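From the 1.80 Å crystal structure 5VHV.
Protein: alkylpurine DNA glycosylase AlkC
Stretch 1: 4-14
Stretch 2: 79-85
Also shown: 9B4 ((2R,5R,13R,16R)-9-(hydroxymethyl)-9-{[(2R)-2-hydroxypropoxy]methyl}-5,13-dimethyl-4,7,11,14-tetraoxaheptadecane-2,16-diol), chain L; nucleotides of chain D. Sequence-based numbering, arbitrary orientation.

Stretch 1 (4-14) ALKEIFNVERL
Stretch 2 (79-85) LNSGFVS

Stretch 1 opens with an extended Ala4 (phi/psi -63/154) and then a 3-10 segment, residues 5-8, whose phi/psi values run from -59/-32 at Leu5 to -61/-32 at Ile8. The i to i+3 bonds Glu7 N to Ala4 O (3.0 Å), Ile8 N to Leu5 O (2.9 Å) and Phe9 N to Lys6 O (3.0 Å) define this tight winding. Phe9 (-102/56) and Asn10 (-87/180) redirect the chain into a helix beginning at Val11. Asn10, chi1 p, is its N-cap: OD1 accepts from Arg13 N at 3.0 Å, while Leu14 N reaches Asn10 O at 3.0 Å.

Stretch 2 is irregular through Asn80 (-93/12) and extended Ser81 (-151/130), then turns at Gly82 (-70/-36) and Phe83 (-66/-43) into the 3-10 segment starting at Val84. Ser81 braces this turn: its OG, with chi1 t, accepts from Val84 N at 3.0 Å and 174°, and its O receives Ser85 OG at 2.7 Å. The closest CA atoms across the stretches belong to Phe9 and Val84, 7.2 Å apart.

The contact buries 378 Å², both sides summed, and is largely apolar. Val84 (chi1 t) sets its CG2 over one face of the Phe9 ring, 4.3 Å from the centroid and 18° off the normal, a CH-pi contact. Phe9 CZ also comes within 3.6 Å of Val84 CA. Although the Phe9 CA-to-CB bond points sideways, chi1 m and chi2 -83° carry the ring to stretch 2. The compact, branched valine also meets Ile8, with Val84 CG2 3.9 Å from Ile8 CG1. Phe83, chi1 t and chi2 89°, points toward stretch 1 and gathers three apolar neighbours: Leu5 CD2 lies 4.0 Å from Phe83 CZ, Ile8 CG2 3.8 Å from Phe83 CD2, and Phe9 CE2 3.9 Å from Phe83 CE2. Leu5 and Ile8 are both t/p and point toward stretch 2.

Arg13 supplies the polar link. Its t, p, p side chain, with chi4 -177°, folds so that NE donates to Ile8 O (2.9 Å, 157°) and NH1 donates to Asn80 OD1 (2.6 Å, 139°). Asn80 uses chi1 p and chi2 22° to bring OD1 to the guanidinium edge. Water 1 adds a second route, accepting from Arg13 NH1 and donating to Asn80 O, each at 3.0 Å. Ser81 CB lies over one guanidinium face, 4.0 Å from Arg13 NH1, and the aliphatic part of the arginine packs too, with CD 3.7 Å from Val84 CG2.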

# COMPACT_ATOMS: atom_id res chain seq x y z
N ALA A 4 -15.65 -12.23 7.29
CA ALA A 4 -14.63 -12.07 6.26
C ALA A 4 -15.03 -10.95 5.29
O ALA A 4 -16.21 -10.65 5.10
CB ALA A 4 -14.42 -13.38 5.52
N LEU A 5 -14.03 -10.34 4.67
CA LEU A 5 -14.31 -9.27 3.73
C LEU A 5 -15.21 -9.74 2.58
O LEU A 5 -16.00 -8.95 2.05
CB LEU A 5 -13.01 -8.71 3.17
CG LEU A 5 -13.19 -7.50 2.25
CD1 LEU A 5 -13.85 -6.33 3.02
CD2 LEU A 5 -11.84 -7.08 1.72
N LYS A 6 -15.10 -11.00 2.16
CA LYS A 6 -15.91 -11.45 1.04
C LYS A 6 -17.41 -11.32 1.33
O LYS A 6 -18.21 -11.26 0.39
CB LYS A 6 -15.56 -12.89 0.67
CG LYS A 6 -15.88 -13.91 1.77
CD LYS A 6 -15.20 -15.24 1.46
CE LYS A 6 -15.46 -16.27 2.54
NZ LYS A 6 -14.52 -17.41 2.42
N GLU A 7 -17.81 -11.26 2.60
CA GLU A 7 -19.23 -11.13 2.91
C GLU A 7 -19.77 -9.75 2.57
O GLU A 7 -20.99 -9.55 2.61
CB GLU A 7 -19.46 -11.46 4.37
CG GLU A 7 -19.02 -12.87 4.73
CD GLU A 7 -19.73 -13.96 3.94
OE1 GLU A 7 -19.07 -14.99 3.65
OE2 GLU A 7 -20.92 -13.79 3.60
N ILE A 8 -18.91 -8.80 2.22
CA ILE A 8 -19.41 -7.54 1.68
C ILE A 8 -20.20 -7.80 0.40
O ILE A 8 -21.17 -7.08 0.10
CB ILE A 8 -18.24 -6.56 1.46
CG1 ILE A 8 -18.74 -5.12 1.35
CG2 ILE A 8 -17.46 -6.91 0.21
CD1 ILE A 8 -19.05 -4.52 2.69
N PHE A 9 -19.83 -8.82 -0.36
CA PHE A 9 -20.61 -9.26 -1.52
C PHE A 9 -21.43 -10.51 -1.17
O PHE A 9 -21.32 -11.55 -1.81
CB PHE A 9 -19.69 -9.54 -2.71
CG PHE A 9 -19.18 -8.31 -3.41
CD1 PHE A 9 -19.95 -7.67 -4.36
CD2 PHE A 9 -17.90 -7.84 -3.18
CE1 PHE A 9 -19.47 -6.57 -5.02
CE2 PHE A 9 -17.42 -6.73 -3.84
CZ PHE A 9 -18.21 -6.11 -4.77
N ASN A 10 -22.27 -10.41 -0.14
CA ASN A 10 -23.15 -11.51 0.21
C ASN A 10 -24.46 -11.39 -0.59
O ASN A 10 -24.63 -10.50 -1.43
CB ASN A 10 -23.39 -11.56 1.73
CG ASN A 10 -24.05 -10.31 2.28
OD1 ASN A 10 -24.48 -9.43 1.54
ND2 ASN A 10 -24.12 -10.22 3.61
N VAL A 11 -25.38 -12.33 -0.38
CA VAL A 11 -26.59 -12.35 -1.20
C VAL A 11 -27.39 -11.08 -0.97
O VAL A 11 -27.96 -10.51 -1.91
CB VAL A 11 -27.42 -13.61 -0.94
CG1 VAL A 11 -28.72 -13.57 -1.72
CG2 VAL A 11 -26.65 -14.85 -1.34
N GLU A 12 -27.44 -10.62 0.28
CA GLU A 12 -28.16 -9.39 0.58
C GLU A 12 -27.63 -8.22 -0.24
O GLU A 12 -28.41 -7.41 -0.75
CB GLU A 12 -28.07 -9.10 2.08
CG GLU A 12 -28.82 -10.08 3.01
CD GLU A 12 -28.23 -11.51 3.08
OE1 GLU A 12 -27.03 -11.73 2.79
OE2 GLU A 12 -29.01 -12.44 3.43
N ARG A 13 -26.30 -8.11 -0.39
CA ARG A 13 -25.72 -7.05 -1.22
C ARG A 13 -26.08 -7.24 -2.69
O ARG A 13 -26.34 -6.26 -3.40
CB ARG A 13 -24.19 -7.00 -1.07
CG ARG A 13 -23.53 -5.73 -1.68
CD ARG A 13 -23.57 -4.52 -0.73
NE ARG A 13 -22.86 -4.81 0.51
CZ ARG A 13 -22.76 -4.00 1.56
NH1 ARG A 13 -23.27 -2.78 1.53
NH2 ARG A 13 -22.11 -4.41 2.64
N LEU A 14 -26.06 -8.48 -3.18
CA LEU A 14 -26.45 -8.70 -4.57
C LEU A 14 -27.90 -8.29 -4.79
O LEU A 14 -28.24 -7.72 -5.83
CB LEU A 14 -26.24 -10.16 -4.97
CG LEU A 14 -24.82 -10.73 -4.84
CD1 LEU A 14 -24.83 -12.25 -5.06
CD2 LEU A 14 -23.88 -10.03 -5.82
N LEU A 79 -25.36 3.15 -4.89
CA LEU A 79 -24.71 2.06 -4.17
C LEU A 79 -24.29 2.50 -2.78
O LEU A 79 -23.82 3.63 -2.59
CB LEU A 79 -23.49 1.55 -4.95
CG LEU A 79 -23.80 1.00 -6.35
CD1 LEU A 79 -22.53 0.52 -7.02
CD2 LEU A 79 -24.79 -0.13 -6.27
N ASN A 80 -24.46 1.61 -1.81
CA ASN A 80 -24.22 1.91 -0.40
C ASN A 80 -22.82 1.56 0.09
O ASN A 80 -22.58 1.58 1.30
CB ASN A 80 -25.26 1.20 0.48
CG ASN A 80 -25.23 -0.33 0.37
OD1 ASN A 80 -24.23 -0.93 -0.03
ND2 ASN A 80 -26.35 -0.95 0.73
N SER A 81 -21.88 1.26 -0.82
CA SER A 81 -20.52 0.87 -0.45
C SER A 81 -19.52 1.28 -1.52
O SER A 81 -19.70 0.96 -2.70
CB SER A 81 -20.44 -0.64 -0.23
OG SER A 81 -19.09 -1.07 -0.23
N GLY A 82 -18.44 1.93 -1.10
CA GLY A 82 -17.38 2.29 -2.02
C GLY A 82 -16.58 1.09 -2.51
O GLY A 82 -16.18 1.02 -3.67
N PHE A 83 -16.36 0.11 -1.63
CA PHE A 83 -15.68 -1.11 -2.04
C PHE A 83 -16.52 -1.90 -3.03
O PHE A 83 -16.01 -2.38 -4.05
CB PHE A 83 -15.36 -1.95 -0.80
CG PHE A 83 -14.54 -3.15 -1.11
CD1 PHE A 83 -13.16 -3.08 -1.10
CD2 PHE A 83 -15.14 -4.35 -1.44
CE1 PHE A 83 -12.39 -4.21 -1.41
CE2 PHE A 83 -14.38 -5.47 -1.75
CZ PHE A 83 -13.01 -5.39 -1.73
N VAL A 84 -17.82 -2.02 -2.78
CA VAL A 84 -18.70 -2.72 -3.72
C VAL A 84 -18.64 -2.05 -5.09
O VAL A 84 -18.70 -2.72 -6.13
CB VAL A 84 -20.13 -2.78 -3.18
CG1 VAL A 84 -21.13 -3.16 -4.28
CG2 VAL A 84 -20.20 -3.79 -2.05
N SER A 85 -18.51 -0.72 -5.12
CA SER A 85 -18.51 0.03 -6.37
C SER A 85 -17.31 -0.29 -7.26
O SER A 85 -17.30 0.15 -8.42
CB SER A 85 -18.54 1.53 -6.06
OG SER A 85 -19.72 1.82 -5.30
C01 9B4 L . -6.12 -7.82 3.94
C02 9B4 L . -6.27 -6.32 3.68
C03 9B4 L . -7.74 -6.00 3.49
C05 9B4 L . -9.27 -4.37 2.89
C06 9B4 L . -9.65 -2.92 3.13
C07 9B4 L . -8.70 -1.99 2.38
C09 9B4 L . -7.87 -1.43 0.28
C10 9B4 L . -8.42 -1.07 -1.10
C12 9B4 L . -10.28 -0.02 -2.17
C13 9B4 L . -11.32 1.08 -1.95
C15 9B4 L . -12.34 1.05 -3.09
C16 9B4 L . -8.69 -2.37 -1.84
C17 9B4 L . -9.57 -2.53 4.61
C23 9B4 L . -11.06 -2.79 2.54
C25 9B4 L . -12.89 -1.94 3.63
C26 9B4 L . -13.94 -0.84 3.54
C27 9B4 L . -13.55 0.26 2.55
C34 9B4 L . -4.48 -5.12 2.68
C35 9B4 L . -4.52 -3.97 1.68
C37 9B4 L . -3.11 -3.40 1.57
O04 9B4 L . -7.93 -4.63 3.22
O08 9B4 L . -8.79 -2.20 1.01
O11 9B4 L . -9.60 -0.32 -0.97
O14 9B4 L . -11.99 0.87 -0.74
O18 9B4 L . -10.26 -3.42 5.47
O24 9B4 L . -11.72 -1.63 2.91
O28 9B4 L . -15.11 -1.47 3.11
O33 9B4 L . -5.61 -5.93 2.51
O36 9B4 L . -4.98 -4.44 0.45
P DT D 7 -11.26 -12.58 3.35
OP1 DT D 7 -12.58 -12.44 2.74
OP2 DT D 7 -10.86 -13.92 3.88
O5' DT D 7 -10.09 -12.09 2.44
C5' DT D 7 -10.24 -10.90 1.72
C4' DT D 7 -9.07 -10.68 0.81
O4' DT D 7 -7.88 -10.44 1.60
C3' DT D 7 -8.72 -11.85 -0.13
O3' DT D 7 -9.07 -11.46 -1.47
C2' DT D 7 -7.20 -12.08 0.08
C1' DT D 7 -6.76 -10.83 0.85
N1 DT D 7 -5.64 -11.03 1.77
C2 DT D 7 -4.52 -10.23 1.66
O2 DT D 7 -4.39 -9.36 0.81
N3 DT D 7 -3.56 -10.46 2.61
C4 DT D 7 -3.59 -11.40 3.61
O4 DT D 7 -2.67 -11.54 4.40
C5 DT D 7 -4.80 -12.19 3.68
C7 DT D 7 -4.95 -13.24 4.74
C6 DT D 7 -5.76 -11.97 2.76
P DT D 6 -6.92 -12.11 8.30
OP1 DT D 6 -7.47 -11.64 9.58
OP2 DT D 6 -6.00 -13.26 8.25
O5' DT D 6 -8.11 -12.45 7.28
C5' DT D 6 -9.45 -12.54 7.72
C4' DT D 6 -10.36 -11.66 6.89
O4' DT D 6 -10.27 -10.29 7.37
C3' DT D 6 -10.00 -11.58 5.39
O3' DT D 6 -11.18 -11.58 4.61
C2' DT D 6 -9.29 -10.24 5.29
C1' DT D 6 -10.13 -9.44 6.26
N1 DT D 6 -9.55 -8.13 6.69
C2 DT D 6 -10.00 -6.99 6.08
O2 DT D 6 -10.82 -6.99 5.18
N3 DT D 6 -9.46 -5.83 6.56
C4 DT D 6 -8.52 -5.71 7.56
O4 DT D 6 -8.09 -4.62 7.93
C5 DT D 6 -8.10 -6.94 8.18
C7 DT D 6 -7.10 -6.92 9.30
C6 DT D 6 -8.64 -8.09 7.72
O HOH W 1 -22.69 -0.57 3.42